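Local atomic coordinates of glycoside hydrolase family protein (Novosphingobium sp. PP1Y, PDB entry 6Q2F), a protein that is an alpha-L-rhamnosidase, a glycoside hydrolase that probably removes terminal alpha-L-rhamnose units from glycosides. Residues Tyr566-Val569 and Ala570-His574; Glu474-Glu477 and His478-Gly481. All coordinates share one frame; numbering follows the deposited sequence.

Interaction 1: Tyr566-Val569 and Ala570-His574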
ATOM      1  N   TYR A 566      13.509   5.130  -7.232  1.00 23.64           N
ATOM      2  CA  TYR A 566      13.741   4.167  -6.153  1.00 25.27           C
ATOM      3  C   TYR A 566      15.113   3.496  -6.245  1.00 20.32           C
ATOM      4  O   TYR A 566      15.764   3.285  -5.217  1.00 23.31           O
ATOM      5  CB  TYR A 566      12.596   3.152  -6.113  1.00 18.52           C
ATOM      6  CG  TYR A 566      11.288   3.790  -5.677  1.00 19.22           C
ATOM      7  CD1 TYR A 566      11.041   4.079  -4.336  1.00 19.51           C
ATOM      8  CD2 TYR A 566      10.318   4.138  -6.606  1.00 20.16           C
ATOM      9  CE1 TYR A 566       9.843   4.674  -3.933  1.00 22.27           C
ATOM     10  CE2 TYR A 566       9.137   4.723  -6.205  1.00 22.88           C
ATOM     11  CZ  TYR A 566       8.896   4.989  -4.865  1.00 20.96           C
ATOM     12  OH  TYR A 566       7.731   5.571  -4.485  1.00 27.20           O
ATOM     13  N   GLY A 567      15.603   3.219  -7.454  1.00 25.36           N
ATOM     14  CA  GLY A 567      16.979   2.753  -7.584  1.00 18.64           C
ATOM     15  C   GLY A 567      17.993   3.773  -7.072  1.00 23.33           C
ATOM     16  O   GLY A 567      18.906   3.444  -6.310  1.00 27.24           O
ATOM     17  N   THR A 568      17.820   5.039  -7.461  1.00 25.01           N
ATOM     18  CA  THR A 568      18.734   6.094  -7.016  1.00 22.97           C
ATOM     19  C   THR A 568      18.653   6.299  -5.505  1.00 26.26           C
ATOM     20  O   THR A 568      19.677   6.483  -4.834  1.00 26.46           O
ATOM     21  CB  THR A 568      18.408   7.394  -7.744  1.00 25.16           C
ATOM     22  OG1 THR A 568      18.326   7.133  -9.146  1.00 26.30           O
ATOM     23  CG2 THR A 568      19.471   8.440  -7.486  1.00 22.12           C
ATOM     24  N   VAL A 569      17.442   6.255  -4.949  1.00 26.53           N
ATOM     25  CA  VAL A 569      17.290   6.428  -3.507  1.00 22.86           C
ATOM     26  C   VAL A 569      18.080   5.353  -2.778  1.00 25.16           C
ATOM     27  O   VAL A 569      18.844   5.638  -1.844  1.00 21.66           O
ATOM     28  CB  VAL A 569      15.803   6.400  -3.117  1.00 27.22           C
ATOM     29  CG1 VAL A 569      15.677   6.198  -1.634  1.00 24.64           C
ATOM     30  CG2 VAL A 569      15.114   7.705  -3.529  1.00 22.13           C
ATOM     31  N   ALA A 570      17.961   4.101  -3.248  1.00 17.73           N
ATOM     32  CA  ALA A 570      18.677   3.004  -2.603  1.00 22.99           C
ATOM     33  C   ALA A 570      20.177   3.157  -2.790  1.00 23.73           C
ATOM     34  O   ALA A 570      20.952   2.911  -1.864  1.00 26.47           O
ATOM     35  CB  ALA A 570      18.196   1.647  -3.146  1.00 22.13           C
ATOM     36  N   ASP A 571      20.607   3.573  -3.983  1.00 21.23           N
ATOM     37  CA  ASP A 571      22.037   3.778  -4.230  1.00 18.23           C
ATOM     38  C   ASP A 571      22.615   4.817  -3.284  1.00 24.71           C
ATOM     39  O   ASP A 571      23.656   4.602  -2.656  1.00 26.89           O
ATOM     40  CB  ASP A 571      22.267   4.208  -5.681  1.00 26.35           C
ATOM     41  CG  ASP A 571      22.009   3.098  -6.669  1.00 33.98           C
ATOM     42  OD1 ASP A 571      21.787   1.957  -6.211  1.00 31.95           O
ATOM     43  OD2 ASP A 571      22.035   3.379  -7.893  1.00 32.35           O
ATOM     44  N   VAL A 572      21.950   5.968  -3.191  1.00 17.42           N
ATOM     45  CA  VAL A 572      22.444   7.051  -2.342  1.00 20.44           C
ATOM     46  C   VAL A 572      22.432   6.632  -0.880  1.00 25.09           C
ATOM     47  O   VAL A 572      23.376   6.903  -0.139  1.00 27.66           O
ATOM     48  CB  VAL A 572      21.617   8.325  -2.567  1.00 23.13           C
ATOM     49  CG1 VAL A 572      22.044   9.402  -1.573  1.00 21.10           C
ATOM     50  CG2 VAL A 572      21.802   8.796  -4.009  1.00 22.50           C
ATOM     51  N   ALA A 573      21.366   5.960  -0.444  1.00 25.93           N
ATOM     52  CA  ALA A 573      21.328   5.461   0.928  1.00 23.79           C
ATOM     53  C   ALA A 573      22.501   4.537   1.193  1.00 26.33           C
ATOM     54  O   ALA A 573      23.205   4.674   2.200  1.00 24.15           O
ATOM     55  CB  ALA A 573      20.008   4.737   1.191  1.00 16.37           C
ATOM     56  N   HIS A 574      22.745   3.610   0.268  1.00 20.78           N
ATOM     57  CA  HIS A 574      23.819   2.644   0.449  1.00 24.05           C
ATOM     58  C   HIS A 574      25.179   3.311   0.455  1.00 28.25           C
ATOM     59  O   HIS A 574      26.053   2.935   1.245  1.00 32.71           O
ATOM     60  CB  HIS A 574      23.719   1.570  -0.633  1.00 21.30           C
ATOM     61  CG  HIS A 574      22.466   0.761  -0.511  1.00 23.83           C
ATOM     62  ND1 HIS A 574      21.937   0.028  -1.550  1.00 28.66           N
ATOM     63  CD2 HIS A 574      21.610   0.615   0.533  1.00 18.01           C
ATOM     64  CE1 HIS A 574      20.809  -0.537  -1.152  1.00 29.55           C
ATOM     65  NE2 HIS A 574      20.596  -0.209   0.112  1.00 25.85           N
TER
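Four consecutive i to i+4 bonds tie Tyr566-Val569 to Ala570-His574, two successive turns near the C-terminal end of helix 543-575. Ala570 N donates to Tyr566 O, Asp571 N to Gly567 O, Val572 N to Thr568 O and Ala573 N to Val569 O. The third is the straightest, 2.9 Å from Val572 N to Thr568 O with 172° at the hydrogen, whereas Ala570 N meets Tyr566 O over a longer 3.1 Å. His574 N carries the ladder on to Ala570 O.

The side chains mostly lie against the carbonyls of the turn before them. Val572 CG2, set beside its own backbone N and anti to the carbonyl carbon, comes within 3.2 Å of Thr568 O; it also faces the methyl of Thr568, CG2 to CG2 at 4.2 Å. Thr568 OG1 turns back along the helix to bond Glu564 O. Asp571 CG likewise sits beside its backbone N (chi1 -70°), which lays the carboxylate next to Gly567, OD1 at 3.2 Å from Gly567 O. Both oxygens are acceptors, so that approach is not a bond and is probably mildly unfavourable. The methyls of Ala570 and Ala573 brush carbonyls of the preceding turn, Ala573 CB lying 3.4 Å from Val569 O. One face of the His574 ring lies over Ala570 O, and its NE2 is taken by Asp603. The Tyr566 side chain is about 10 Å from the bound sodium.

Helix 543-575 lies in the connection from strand 497-502 of the parallel (beta/alpha)8 barrel to the adjacent parallel strand 579-582. Tyr566 and Val569 rest on Thr502 and Ala573 on Leu500, all against strand 497-502. Thr568 and Val572 meet Arg473 of helix 469-487, where Val572 also touches Leu476 and Ile480.

Interaction 2: Glu474-Glu477 and His478-Gly481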
ATOM      1  N   GLU A 474      20.630  14.525  -6.463  1.00 24.29           N
ATOM      2  CA  GLU A 474      20.933  15.829  -5.885  1.00 28.95           C
ATOM      3  C   GLU A 474      19.978  16.138  -4.746  1.00 25.47           C
ATOM      4  O   GLU A 474      20.395  16.604  -3.685  1.00 26.01           O
ATOM      5  CB  GLU A 474      20.852  16.932  -6.948  1.00 23.18           C
ATOM      6  CG  GLU A 474      21.922  16.880  -8.030  1.00 33.04           C
ATOM      7  CD  GLU A 474      21.739  17.990  -9.077  1.00 42.48           C
ATOM      8  OE1 GLU A 474      20.972  18.937  -8.808  1.00 40.74           O
ATOM      9  OE2 GLU A 474      22.353  17.909 -10.166  1.00 47.11           O
ATOM     10  N   TYR A 475      18.686  15.885  -4.951  1.00 25.79           N
ATOM     11  CA  TYR A 475      17.731  16.055  -3.862  1.00 28.89           C
ATOM     12  C   TYR A 475      18.178  15.288  -2.618  1.00 30.97           C
ATOM     13  O   TYR A 475      18.278  15.854  -1.529  1.00 26.03           O
ATOM     14  CB  TYR A 475      16.328  15.602  -4.281  1.00 26.09           C
ATOM     15  CG  TYR A 475      15.463  15.449  -3.057  1.00 29.82           C
ATOM     16  CD1 TYR A 475      14.858  16.556  -2.476  1.00 29.11           C
ATOM     17  CD2 TYR A 475      15.305  14.207  -2.442  1.00 26.36           C
ATOM     18  CE1 TYR A 475      14.105  16.432  -1.344  1.00 29.23           C
ATOM     19  CE2 TYR A 475      14.568  14.075  -1.291  1.00 28.16           C
ATOM     20  CZ  TYR A 475      13.952  15.186  -0.752  1.00 28.78           C
ATOM     21  OH  TYR A 475      13.208  15.049   0.386  1.00 26.06           O
ATOM     22  N   LEU A 476      18.477  13.995  -2.773  1.00 30.40           N
ATOM     23  CA  LEU A 476      18.683  13.139  -1.606  1.00 27.14           C
ATOM     24  C   LEU A 476      20.057  13.348  -0.979  1.00 29.60           C
ATOM     25  O   LEU A 476      20.195  13.269   0.246  1.00 27.00           O
ATOM     26  CB  LEU A 476      18.465  11.657  -1.983  1.00 21.75           C
ATOM     27  CG  LEU A 476      18.212  10.746  -0.759  1.00 27.70           C
ATOM     28  CD1 LEU A 476      16.954  11.172   0.009  1.00 24.46           C
ATOM     29  CD2 LEU A 476      18.161   9.242  -1.084  1.00 22.06           C
ATOM     30  N   GLU A 477      21.089  13.607  -1.788  1.00 24.23           N
ATOM     31  CA  GLU A 477      22.392  13.899  -1.197  1.00 24.03           C
ATOM     32  C   GLU A 477      22.318  15.153  -0.341  1.00 25.77           C
ATOM     33  O   GLU A 477      22.869  15.190   0.765  1.00 30.74           O
ATOM     34  CB  GLU A 477      23.470  14.038  -2.279  1.00 24.39           C
ATOM     35  CG  GLU A 477      23.836  12.664  -2.893  1.00 27.71           C
ATOM     36  CD  GLU A 477      24.913  12.735  -3.965  1.00 40.82           C
ATOM     37  OE1 GLU A 477      25.156  13.833  -4.515  1.00 38.50           O
ATOM     38  OE2 GLU A 477      25.510  11.672  -4.250  1.00 46.67           O
ATOM     39  N   HIS A 478      21.611  16.174  -0.818  1.00 22.25           N
ATOM     40  CA  HIS A 478      21.435  17.379  -0.022  1.00 23.84           C
ATOM     41  C   HIS A 478      20.654  17.064   1.245  1.00 26.23           C
ATOM     42  O   HIS A 478      21.022  17.503   2.340  1.00 28.10           O
ATOM     43  CB  HIS A 478      20.708  18.452  -0.832  1.00 25.27           C
ATOM     44  CG  HIS A 478      20.603  19.759  -0.116  1.00 34.70           C
ATOM     45  ND1 HIS A 478      19.550  20.071   0.719  1.00 38.12           N
ATOM     46  CD2 HIS A 478      21.446  20.815  -0.072  1.00 29.77           C
ATOM     47  CE1 HIS A 478      19.743  21.273   1.231  1.00 34.30           C
ATOM     48  NE2 HIS A 478      20.884  21.747   0.765  1.00 33.45           N
ATOM     49  N   TYR A 479      19.576  16.285   1.113  1.00 23.38           N
ATOM     50  CA  TYR A 479      18.732  15.998   2.266  1.00 28.36           C
ATOM     51  C   TYR A 479      19.519  15.254   3.330  1.00 35.39           C
ATOM     52  O   TYR A 479      19.470  15.600   4.516  1.00 27.87           O
ATOM     53  CB  TYR A 479      17.532  15.178   1.820  1.00 21.81           C
ATOM     54  CG  TYR A 479      16.597  14.779   2.938  1.00 25.69           C
ATOM     55  CD1 TYR A 479      15.832  15.725   3.603  1.00 23.66           C
ATOM     56  CD2 TYR A 479      16.450  13.449   3.302  1.00 24.68           C
ATOM     57  CE1 TYR A 479      14.944  15.354   4.611  1.00 22.14           C
ATOM     58  CE2 TYR A 479      15.567  13.058   4.311  1.00 28.11           C
ATOM     59  CZ  TYR A 479      14.818  14.024   4.965  1.00 27.27           C
ATOM     60  OH  TYR A 479      13.954  13.645   5.962  1.00 25.80           O
ATOM     61  N   ILE A 480      20.267  14.230   2.916  1.00 32.63           N
ATOM     62  CA  ILE A 480      21.092  13.481   3.854  1.00 28.36           C
ATOM     63  C   ILE A 480      22.139  14.390   4.492  1.00 30.23           C
ATOM     64  O   ILE A 480      22.415  14.291   5.695  1.00 35.68           O
ATOM     65  CB  ILE A 480      21.712  12.273   3.134  1.00 26.00           C
ATOM     66  CG1 ILE A 480      20.600  11.256   2.836  1.00 29.28           C
ATOM     67  CG2 ILE A 480      22.837  11.646   3.973  1.00 24.60           C
ATOM     68  CD1 ILE A 480      21.044  10.045   2.028  1.00 32.73           C
ATOM     69  N   GLY A 481      22.700  15.318   3.706  1.00 24.73           N
ATOM     70  CA  GLY A 481      23.606  16.317   4.268  1.00 22.07           C
ATOM     71  C   GLY A 481      22.994  17.118   5.408  1.00 28.99           C
ATOM     72  O   GLY A 481      23.671  17.427   6.388  1.00 25.58           O
TER
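Backbone bonds dominate between Glu474-Glu477 and His478-Gly481, successive turns in the middle of helix 469-487. Ile480 N to Leu476 O is the shortest at 2.8 Å, and nearly straight, with 172° at the hydrogen. Tyr479 N binds Tyr475 O less directly (153°); that carbonyl oxygen also accepts the indole N-H of Trp143, so two donors grip it. His478 N to Glu474 O and Gly481 N to Glu477 O complete the set.

The polar ends of three side chains find their bonding partners outside the two segments. Glu477 stretches out beyond CG and pairs through OE2 with Arg473 in a salt bridge, while the phenol oxygens of Tyr475 and Tyr479 bond Ala132 O and Ala131 O.

The two tyrosines also meet: Tyr475 OH lies over one face of the Tyr479 ring, 4.2 Å above its plane and offset toward the rim. Leu476 serves two partners. With CG anti to the backbone N (chi1 -161°), its CD1 reaches Tyr479 CD2 at 4.0 Å, and CG itself meets Ile480 CD1, also at 4.0 Å. Ile480 CG1 stands beside its own backbone N, bringing it within 3.3 Å of Leu476 O.

Rings from Tyr475 and His478 meet Trp143, and Leu476 and Ile480 abut helix 543-575. The chemistry is thus that of an amphipathic helix: buried aromatic and aliphatic groups pack inward, the tyrosine hydroxyls are satisfied by backbone carbonyls, and Glu474 and Glu477 are on the exposed side, where Arg473 probably offsets the charge of Glu477.

Overall arrangement
Interactions 1 and 2 lie on two neighbouring helices, 543-575 and 469-487, with centres 11 Å apart, and they touch directly. Val572 is the main meeting point: its CG1 lies 3.8 Å from Ile480 CD1 and its CB 3.9 Å from Leu476 CD2. Interaction 1 is mostly core, seven of its eight touching residues being buried; interaction 2 has four buried and three exposed. Their centres are 20 and 26 Å from that of the chain. In interaction 1, Tyr566, Val569 and Ala573 pack on barrel strand 497-502, while Thr568 and Val572 face helix 469-487. Interaction 2 has buried tyrosines on one side, bonded to carbonyls at and just past the end of strand 127-131, and exposed glutamates on another.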